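Local structure of argininosuccinate lyase (Chelativorans sp., 6RXA) at residues A246-L249 against S250-R254; K353-M356 against R357-A361; A487-V490 against Q491-I494. The protein is an EDDS lyase, a C-N lyase of the aspartase/fumarase superfamily, and probably splits argininosuccinate into fumarate and L-arginine. The protein carries 2 engineered substitutions. All blocks are in the same frame, centred on the assembly; numbering follows the deposited sequence.

Contact 1: A246-L249 against S250-R254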
ATOM      1  N   ALA A 246      -3.685  11.795   1.199  1.00 11.81           N
ATOM      2  CA  ALA A 246      -3.669  10.710   2.170  1.00 11.10           C
ATOM      3  C   ALA A 246      -3.175  11.183   3.535  1.00 10.58           C
ATOM      4  O   ALA A 246      -3.726  10.796   4.572  1.00 12.72           O
ATOM      5  CB  ALA A 246      -2.815   9.545   1.688  1.00 11.23           C
ATOM      6  N   VAL A 247      -2.098  11.974   3.566  1.00 11.03           N
ATOM      7  CA  VAL A 247      -1.565  12.389   4.870  1.00 11.04           C
ATOM      8  C   VAL A 247      -2.494  13.386   5.558  1.00 10.98           C
ATOM      9  O   VAL A 247      -2.761  13.277   6.763  1.00 12.40           O
ATOM     10  CB  VAL A 247      -0.097  12.861   4.791  1.00 11.27           C
ATOM     11  CG1 VAL A 247       0.021  14.261   4.214  1.00 11.80           C
ATOM     12  CG2 VAL A 247       0.539  12.795   6.193  1.00 11.98           C
ATOM     13  N   PHE A 248      -3.016  14.363   4.805  1.00 11.33           N
ATOM     14  CA  PHE A 248      -4.025  15.267   5.335  1.00 11.46           C
ATOM     15  C   PHE A 248      -5.213  14.491   5.899  1.00 11.03           C
ATOM     16  O   PHE A 248      -5.659  14.729   7.029  1.00 13.39           O
ATOM     17  CB  PHE A 248      -4.487  16.253   4.248  1.00 12.19           C
ATOM     18  CG  PHE A 248      -5.825  16.855   4.552  1.00 11.70           C
ATOM     19  CD1 PHE A 248      -5.981  17.713   5.624  1.00 12.01           C
ATOM     20  CD2 PHE A 248      -6.938  16.502   3.827  1.00 12.10           C
ATOM     21  CE1 PHE A 248      -7.203  18.217   5.957  1.00 12.31           C
ATOM     22  CE2 PHE A 248      -8.172  17.007   4.146  1.00 12.81           C
ATOM     23  CZ  PHE A 248      -8.321  17.871   5.206  1.00 12.15           C
ATOM     24  N   LEU A 249      -5.726  13.531   5.131  1.00 11.45           N
ATOM     25  CA  LEU A 249      -6.885  12.777   5.595  1.00 11.01           C
ATOM     26  C   LEU A 249      -6.549  11.922   6.806  1.00 10.85           C
ATOM     27  O   LEU A 249      -7.442  11.649   7.615  1.00 11.91           O
ATOM     28  CB  LEU A 249      -7.503  11.951   4.465  1.00 11.25           C
ATOM     29  CG  LEU A 249      -8.369  12.760   3.479  1.00 12.02           C
ATOM     30  CD1 LEU A 249      -8.697  11.961   2.239  1.00 12.47           C
ATOM     31  CD2 LEU A 249      -9.655  13.207   4.168  1.00 12.36           C
ATOM     32  N   SER A 250      -5.291  11.478   6.942  1.00 10.75           N
ATOM     33  CA  SER A 250      -4.953  10.699   8.129  1.00 11.04           C
ATOM     34  C   SER A 250      -5.100  11.549   9.386  1.00 10.42           C
ATOM     35  O   SER A 250      -5.524  11.038  10.431  1.00 12.94           O
ATOM     36  CB  SER A 250      -3.558  10.064   8.036  1.00 11.67           C
ATOM     37  OG  SER A 250      -2.533  10.987   8.362  1.00 13.36           O
ATOM     38  N   GLY A 251      -4.801  12.849   9.301  1.00 11.19           N
ATOM     39  CA  GLY A 251      -5.001  13.703  10.457  1.00 11.39           C
ATOM     40  C   GLY A 251      -6.465  13.950  10.726  1.00 11.76           C
ATOM     41  O   GLY A 251      -6.877  14.106  11.881  1.00 12.93           O
ATOM     42  N   LEU A 252      -7.265  13.991   9.659  1.00 12.21           N
ATOM     43  CA  LEU A 252      -8.714  14.099   9.779  1.00 11.55           C
ATOM     44  C   LEU A 252      -9.308  12.837  10.394  1.00 10.80           C
ATOM     45  O   LEU A 252     -10.171  12.926  11.276  1.00 12.49           O
ATOM     46  CB  LEU A 252      -9.287  14.435   8.395  1.00 12.75           C
ATOM     47  CG  LEU A 252     -10.799  14.624   8.333  1.00 12.95           C
ATOM     48  CD1 LEU A 252     -11.211  15.598   7.244  1.00 13.11           C
ATOM     49  CD2 LEU A 252     -11.493  13.300   8.123  1.00 12.90           C
ATOM     50  N   SER A 253      -8.824  11.658   9.994  1.00 11.43           N
ATOM     51  CA  SER A 253      -9.228  10.422  10.657  1.00 11.90           C
ATOM     52  C   SER A 253      -8.905  10.455  12.148  1.00 11.03           C
ATOM     53  O   SER A 253      -9.710  10.015  12.978  1.00 12.84           O
ATOM     54  CB  SER A 253      -8.545   9.228   9.986  1.00 12.10           C
ATOM     55  OG  SER A 253      -8.794   8.051  10.730  1.00 13.36           O
ATOM     56  N   ARG A 254      -7.731  10.963  12.508  1.00 11.82           N
ATOM     57  CA  ARG A 254      -7.335  10.990  13.910  1.00 10.70           C
ATOM     58  C   ARG A 254      -8.240  11.897  14.731  1.00 11.57           C
ATOM     59  O   ARG A 254      -8.617  11.551  15.859  1.00 12.48           O
ATOM     60  CB  ARG A 254      -5.869  11.419  14.008  1.00 11.55           C
ATOM     61  CG  ARG A 254      -4.932  10.338  13.495  1.00 11.60           C
ATOM     62  CD  ARG A 254      -3.499  10.816  13.302  1.00 13.21           C
ATOM     63  NE  ARG A 254      -2.809  10.928  14.567  1.00 15.48           N
ATOM     64  CZ  ARG A 254      -1.626  11.510  14.709  1.00 15.77           C
ATOM     65  NH1 ARG A 254      -1.034  12.069  13.637  1.00 15.92           N
ATOM     66  NH2 ARG A 254      -1.046  11.514  15.917  1.00 15.26           N
TER
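Ser250 folds its hydroxyl back onto the preceding turn of helix 236-262, where OG donates to Val247 O at 2.8 Å. Chi1 of 81° puts OG between its own backbone N and carbonyl carbon, facing that oxygen. Val247 O also accepts Gly251 N, at a longer 3.3 Å, so two donors grip one carbonyl.

Three further main-chain bonds are i to i+4 pairs. Ser250 N meets Ala246 O at 2.9 Å, with the hydrogen well bent from the line at 140°. Leu252 N reaches Phe248 O at 3.2 Å and lies in the carbonyl plane. Ser253 N to Leu249 O is shorter, at 2.8 Å, and nearly straight. Gly251 N also makes a weak i to i+3 bond to Phe248 O.

The apolar contacts gather round Leu252. Its CG is anti to the backbone N (chi1 -178°), and the next torsion then turns CD1 back toward the earlier residues. CD1 lies 4.2 Å from Leu249 CD2, the two leucines side by side and pointing the same way. The same CD1 is 4.2 Å from CZ of Phe248, approaching that ring obliquely. Beyond this cluster, Tyr138 touches both Phe248 and Leu252, and Leu335 touches both Phe248 and Leu249.

The side chains of Ser253 and Arg254 find partners outside. Ser253 OG is hydrogen-bonded to Arg296 NE. Arg254 NE is bonded to Glu317 O of the second subunit.

Helices 112-147, 168-193, 290-301 and 329-348 all pack on this segment. The buried turn belongs to the helical bundle at the centre of the tetramer, as in the aspartase/fumarase superfamily.

Contact 2: K353-M356 against R357-A361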
ATOM      1  N   LYS A 353     -19.038  20.342  29.415  1.00 16.27           N
ATOM      2  CA  LYS A 353     -17.991  21.021  30.172  1.00 16.78           C
ATOM      3  C   LYS A 353     -17.892  20.486  31.590  1.00 17.77           C
ATOM      4  O   LYS A 353     -16.786  20.363  32.135  1.00 17.75           O
ATOM      5  CB  LYS A 353     -18.233  22.529  30.186  1.00 16.85           C
ATOM      6  CG  LYS A 353     -18.171  23.160  28.806  1.00 18.42           C
ATOM      7  CD  LYS A 353     -18.225  24.674  28.909  1.00 21.05           C
ATOM      8  CE  LYS A 353     -18.219  25.325  27.540  1.00 23.06           C
ATOM      9  NZ  LYS A 353     -18.265  26.816  27.623  1.00 25.18           N
ATOM     10  N   GLU A 354     -19.033  20.161  32.207  1.00 18.79           N
ATOM     11  CA  GLU A 354     -19.001  19.693  33.590  1.00 20.28           C
ATOM     12  C   GLU A 354     -18.317  18.336  33.692  1.00 18.39           C
ATOM     13  O   GLU A 354     -17.508  18.111  34.602  1.00 18.74           O
ATOM     14  CB  GLU A 354     -20.419  19.617  34.163  1.00 30.89           C
ATOM     15  CG  GLU A 354     -21.030  20.948  34.557  1.00 56.83           C
ATOM     16  CD  GLU A 354     -22.235  20.783  35.477  1.00 85.01           C
ATOM     17  OE1 GLU A 354     -22.315  19.754  36.183  1.00 93.43           O
ATOM     18  OE2 GLU A 354     -23.102  21.682  35.493  1.00 96.37           O
ATOM     19  N   ARG A 355     -18.635  17.418  32.785  1.00 18.12           N
ATOM     20  CA  ARG A 355     -18.009  16.100  32.834  1.00 17.28           C
ATOM     21  C   ARG A 355     -16.523  16.194  32.506  1.00 16.19           C
ATOM     22  O   ARG A 355     -15.704  15.503  33.122  1.00 17.05           O
ATOM     23  CB  ARG A 355     -18.744  15.150  31.891  1.00 19.11           C
ATOM     24  CG  ARG A 355     -18.269  13.715  31.882  1.00 24.79           C
ATOM     25  CD  ARG A 355     -18.861  12.828  32.973  1.00 36.54           C
ATOM     26  NE  ARG A 355     -20.327  12.710  33.098  1.00 49.60           N
ATOM     27  CZ  ARG A 355     -21.252  12.776  32.134  1.00 59.67           C
ATOM     28  NH1 ARG A 355     -20.953  13.024  30.866  1.00 70.04           N
ATOM     29  NH2 ARG A 355     -22.525  12.614  32.474  1.00 55.29           N
ATOM     30  N   MET A 356     -16.153  17.041  31.545  1.00 15.69           N
ATOM     31  CA  MET A 356     -14.741  17.246  31.238  1.00 14.78           C
ATOM     32  C   MET A 356     -13.977  17.694  32.480  1.00 15.26           C
ATOM     33  O   MET A 356     -12.916  17.149  32.800  1.00 16.29           O
ATOM     34  CB  MET A 356     -14.599  18.306  30.148  1.00 15.21           C
ATOM     35  CG  MET A 356     -14.920  17.836  28.737  1.00 15.42           C
ATOM     36  SD  MET A 356     -14.831  19.216  27.580  1.00 18.28           S
ATOM     37  CE  MET A 356     -14.869  18.354  26.013  1.00 17.56           C
ATOM     38  N   ARG A 357     -14.516  18.683  33.191  1.00 15.31           N
ATOM     39  CA  ARG A 357     -13.874  19.154  34.417  1.00 16.67           C
ATOM     40  C   ARG A 357     -13.843  18.058  35.472  1.00 17.08           C
ATOM     41  O   ARG A 357     -12.837  17.893  36.181  1.00 18.26           O
ATOM     42  CB  ARG A 357     -14.623  20.375  34.945  1.00 20.28           C
ATOM     43  CG  ARG A 357     -13.965  21.053  36.138  1.00 34.00           C
ATOM     44  CD  ARG A 357     -14.846  22.226  36.633  1.00 58.27           C
ATOM     45  NE  ARG A 357     -15.593  22.878  35.548  1.00 76.40           N
ATOM     46  CZ  ARG A 357     -16.921  22.839  35.393  1.00 76.19           C
ATOM     47  NH1 ARG A 357     -17.485  23.460  34.363  1.00 61.06           N
ATOM     48  NH2 ARG A 357     -17.691  22.195  36.263  1.00 84.60           N
ATOM     49  N   GLN A 358     -14.931  17.294  35.601  1.00 16.82           N
ATOM     50  CA  GLN A 358     -14.973  16.231  36.600  1.00 17.47           C
ATOM     51  C   GLN A 358     -13.844  15.231  36.387  1.00 16.63           C
ATOM     52  O   GLN A 358     -13.116  14.886  37.323  1.00 17.40           O
ATOM     53  CB  GLN A 358     -16.318  15.506  36.546  1.00 20.59           C
ATOM     54  CG  GLN A 358     -16.427  14.349  37.515  1.00 28.84           C
ATOM     55  CD  GLN A 358     -17.767  13.642  37.446  1.00 43.45           C
ATOM     56  OE1 GLN A 358     -18.580  13.903  36.556  1.00 37.67           O
ATOM     57  NE2 GLN A 358     -18.004  12.740  38.389  1.00 61.62           N
ATOM     58  N   TYR A 359     -13.696  14.727  35.164  1.00 15.70           N
ATOM     59  CA  TYR A 359     -12.610  13.797  34.893  1.00 15.78           C
ATOM     60  C   TYR A 359     -11.263  14.428  35.229  1.00 16.04           C
ATOM     61  O   TYR A 359     -10.415  13.801  35.871  1.00 16.28           O
ATOM     62  CB  TYR A 359     -12.622  13.375  33.433  1.00 15.93           C
ATOM     63  CG  TYR A 359     -13.747  12.458  33.031  1.00 18.77           C
ATOM     64  CD1 TYR A 359     -14.589  11.875  33.964  1.00 21.71           C
ATOM     65  CD2 TYR A 359     -13.974  12.186  31.703  1.00 17.53           C
ATOM     66  CE1 TYR A 359     -15.621  11.025  33.567  1.00 20.55           C
ATOM     67  CE2 TYR A 359     -14.981  11.336  31.307  1.00 17.14           C
ATOM     68  CZ  TYR A 359     -15.804  10.766  32.220  1.00 18.17           C
ATOM     69  OH  TYR A 359     -16.824   9.927  31.801  1.00 18.84           O
ATOM     70  N   ALA A 360     -11.052  15.679  34.804  1.00 15.43           N
ATOM     71  CA  ALA A 360      -9.767  16.330  35.055  1.00 16.43           C
ATOM     72  C   ALA A 360      -9.469  16.412  36.547  1.00 17.39           C
ATOM     73  O   ALA A 360      -8.315  16.254  36.970  1.00 18.01           O
ATOM     74  CB  ALA A 360      -9.745  17.727  34.433  1.00 16.50           C
ATOM     75  N   ALA A 361     -10.499  16.659  37.362  1.00 17.16           N
ATOM     76  CA  ALA A 361     -10.319  16.810  38.792  1.00 17.68           C
ATOM     77  C   ALA A 361     -10.220  15.477  39.520  1.00 18.09           C
ATOM     78  O   ALA A 361      -9.580  15.405  40.578  1.00 18.67           O
ATOM     79  CB  ALA A 361     -11.501  17.581  39.382  1.00 18.03           C
TER
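Four i to i+4 bonds, from Arg357 N to Lys353 O through Ala360 N to Met356 O, make this a regular helix; the bond from Tyr359 N to Arg355 O is nearly linear at 175°.

Arg355 and Tyr359 carry the main side-chain contact. They lie side by side, pointing the same way. CG of Arg355 sits over the ring face in a CH-pi contact, 4.1 Å from the Tyr359 ring centroid and 21° off the ring normal. CG is anti to the backbone N (chi1 -177°), and the bend at chi2 brings Arg355 CD to 3.7 Å from Tyr359 OH. The carbonyl oxygen of Arg355 also lies over a ring face, 3.6 Å from Tyr359 CG. The phenol OH is held by Tyr267 O. With an alanine in place of Tyr359, the Arg355 methylenes would probably lose the face they rest on, and Tyr267 O would lose its phenol donor.

Gln358 runs alongside Arg355, its OE1 3.8 Å from Arg355 CD, while its NE2 bonds to Glu362 OE1. Arg357 bends back over the first turn. Lys353 O lies above one face of its guanidinium, near the rim. Glu354 OE1 and Arg357 NH2 stay 5.2 Å apart, so any attraction is probably modest.

Arg355 N bonds to Asn352 OD1, from the residue just before the helix. Met356 and Ala360 turn onto strand 153-158. The arrangement is that of a short amphipathic helix, with apolar residues against a strand and an i to i+4 CH-pi pair toward the loop bearing Tyr267.

Contact 3: A487-V490 against Q491-I494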
ATOM      1  N   ALA A 487     -10.940  33.524 -23.865  1.00 19.69           N
ATOM      2  CA  ALA A 487     -12.276  33.685 -24.429  1.00 21.67           C
ATOM      3  C   ALA A 487     -12.349  34.917 -25.324  1.00 21.37           C
ATOM      4  O   ALA A 487     -12.916  34.865 -26.426  1.00 21.39           O
ATOM      5  CB  ALA A 487     -13.308  33.740 -23.301  1.00 23.40           C
ATOM      6  N   ASP A 488     -11.743  36.030 -24.886  1.00 21.72           N
ATOM      7  CA  ASP A 488     -11.709  37.239 -25.702  1.00 23.73           C
ATOM      8  C   ASP A 488     -10.959  37.013 -27.009  1.00 23.93           C
ATOM      9  O   ASP A 488     -11.378  37.506 -28.064  1.00 24.90           O
ATOM     10  CB  ASP A 488     -11.014  38.370 -24.938  1.00 25.98           C
ATOM     11  CG  ASP A 488     -11.844  38.906 -23.794  1.00 30.09           C
ATOM     12  OD1 ASP A 488     -13.009  38.478 -23.639  1.00 31.69           O
ATOM     13  OD2 ASP A 488     -11.315  39.749 -23.042  1.00 32.06           O
ATOM     14  N   SER A 489      -9.834  36.298 -26.948  1.00 22.05           N
ATOM     15  CA  SER A 489      -9.036  36.048 -28.141  1.00 22.85           C
ATOM     16  C   SER A 489      -9.819  35.220 -29.148  1.00 22.09           C
ATOM     17  O   SER A 489      -9.783  35.491 -30.356  1.00 21.43           O
ATOM     18  CB  SER A 489      -7.745  35.315 -27.764  1.00 25.50           C
ATOM     19  OG  SER A 489      -6.878  36.141 -27.005  1.00 28.27           O
ATOM     20  N   VAL A 490     -10.527  34.197 -28.667  1.00 21.87           N
ATOM     21  CA  VAL A 490     -11.327  33.356 -29.550  1.00 20.24           C
ATOM     22  C   VAL A 490     -12.401  34.181 -30.238  1.00 20.55           C
ATOM     23  O   VAL A 490     -12.616  34.062 -31.450  1.00 21.19           O
ATOM     24  CB  VAL A 490     -11.917  32.183 -28.742  1.00 20.05           C
ATOM     25  CG1 VAL A 490     -12.942  31.427 -29.553  1.00 20.35           C
ATOM     26  CG2 VAL A 490     -10.818  31.254 -28.298  1.00 19.47           C
ATOM     27  N   GLN A 491     -13.088  35.046 -29.490  1.00 21.46           N
ATOM     28  CA  GLN A 491     -14.145  35.838 -30.109  1.00 25.37           C
ATOM     29  C   GLN A 491     -13.567  36.841 -31.101  1.00 25.26           C
ATOM     30  O   GLN A 491     -14.146  37.060 -32.174  1.00 25.22           O
ATOM     31  CB  GLN A 491     -15.018  36.499 -29.048  1.00 34.44           C
ATOM     32  CG  GLN A 491     -15.981  35.531 -28.355  1.00 49.77           C
ATOM     33  CD  GLN A 491     -16.661  34.549 -29.312  1.00 55.12           C
ATOM     34  OE1 GLN A 491     -16.556  33.321 -29.145  1.00 44.06           O
ATOM     35  NE2 GLN A 491     -17.350  35.083 -30.325  1.00 47.22           N
ATOM     36  N   GLN A 492     -12.416  37.446 -30.781  1.00 24.89           N
ATOM     37  CA  GLN A 492     -11.756  38.353 -31.721  1.00 25.58           C
ATOM     38  C   GLN A 492     -11.532  37.675 -33.068  1.00 24.99           C
ATOM     39  O   GLN A 492     -11.848  38.239 -34.124  1.00 26.13           O
ATOM     40  CB  GLN A 492     -10.415  38.824 -31.142  1.00 26.53           C
ATOM     41  CG  GLN A 492     -10.546  39.901 -30.093  1.00 27.86           C
ATOM     42  CD  GLN A 492      -9.316  40.050 -29.214  1.00 28.98           C
ATOM     43  OE1 GLN A 492      -8.284  39.380 -29.402  1.00 28.25           O
ATOM     44  NE2 GLN A 492      -9.429  40.920 -28.218  1.00 30.73           N
ATOM     45  N   ILE A 493     -10.992  36.457 -33.047  1.00 23.05           N
ATOM     46  CA  ILE A 493     -10.691  35.743 -34.279  1.00 23.81           C
ATOM     47  C   ILE A 493     -11.970  35.410 -35.034  1.00 24.64           C
ATOM     48  O   ILE A 493     -12.073  35.645 -36.244  1.00 24.43           O
ATOM     49  CB  ILE A 493      -9.871  34.483 -33.962  1.00 22.67           C
ATOM     50  CG1 ILE A 493      -8.451  34.870 -33.540  1.00 22.79           C
ATOM     51  CG2 ILE A 493      -9.825  33.559 -35.165  1.00 22.37           C
ATOM     52  CD1 ILE A 493      -7.696  33.788 -32.770  1.00 22.24           C
ATOM     53  N   ILE A 494     -12.965  34.861 -34.337  1.00 24.55           N
ATOM     54  CA  ILE A 494     -14.198  34.451 -35.010  1.00 23.40           C
ATOM     55  C   ILE A 494     -14.894  35.659 -35.626  1.00 23.68           C
ATOM     56  O   ILE A 494     -15.363  35.621 -36.771  1.00 22.91           O
ATOM     57  CB  ILE A 494     -15.121  33.683 -34.048  1.00 23.33           C
ATOM     58  CG1 ILE A 494     -14.514  32.328 -33.691  1.00 22.75           C
ATOM     59  CG2 ILE A 494     -16.506  33.505 -34.680  1.00 23.61           C
ATOM     60  CD1 ILE A 494     -15.252  31.590 -32.573  1.00 24.60           C
TER
HETATM   61  O   HOH W   1     -14.974  33.005 -26.613  1.00 29.12           O
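Val490 and Ile494 meet one turn apart, side by side and pointing the same way, with Val490 CG1 3.8 Å from Ile494 CD1. Val490 CG1 is anti to the backbone N (chi1 170°), which directs it along the helix toward Ile494. CG1 of Ile494 in turn lies 3.4 Å from Val490 O.

Gln492 lies along the preceding turn. Its CG comes 3.2 Å from Asp488 O, and its OE1 is 3.6 Å from Ser489 CA. Gln491 bends at chi2 (-42°) and closes a loop through solvent. One water donates to Ala487 O at 2.8 Å and to Gln491 OE1 at 3.0 Å. It therefore bridges a main-chain carbonyl to a side-chain amide one turn later.

Behind these side chains stand four ordinary i to i+4 backbone bonds. The one from Ile494 N to Val490 O is 3.0 Å long, and it fixes the spacing of the apolar pair. Ala487 O serves both the water and Gln491 N.

Further out, Ser489 OG bonds to Thr485 O, and Asp488 OD1 to Gln484 NE2. Val490 packs on Arg48 and Val52 of helix 35-56. Ile493 and Ile494 touch helix 62-79.

The chemistry is divided by side. Apolar contact joins Val490 and Ile494 on the side of helix 451-500 that packs on helices 35-56 and 62-79, while on the exposed side amide, carboxylate and water make the polar bonds.

None of the three contacts closes a loop; each joins successive turns of one helix. From the N terminus they follow in series, without nesting or crossing. Contact 1 comes first, on helix 236-262 near the centre of the chain, amid four other helices and a second subunit. Contact 2 spans nearly all of helix 353-362, which packs on strand 153-158; its centre is about 28 Å from that of contact 1. Contact 3 lies late in helix 451-500 and joins it to N-terminal helices 35-56 and 62-79. Contacts 2 and 3 lie on opposite sides of the chain's centre, about 67 Å apart between centres.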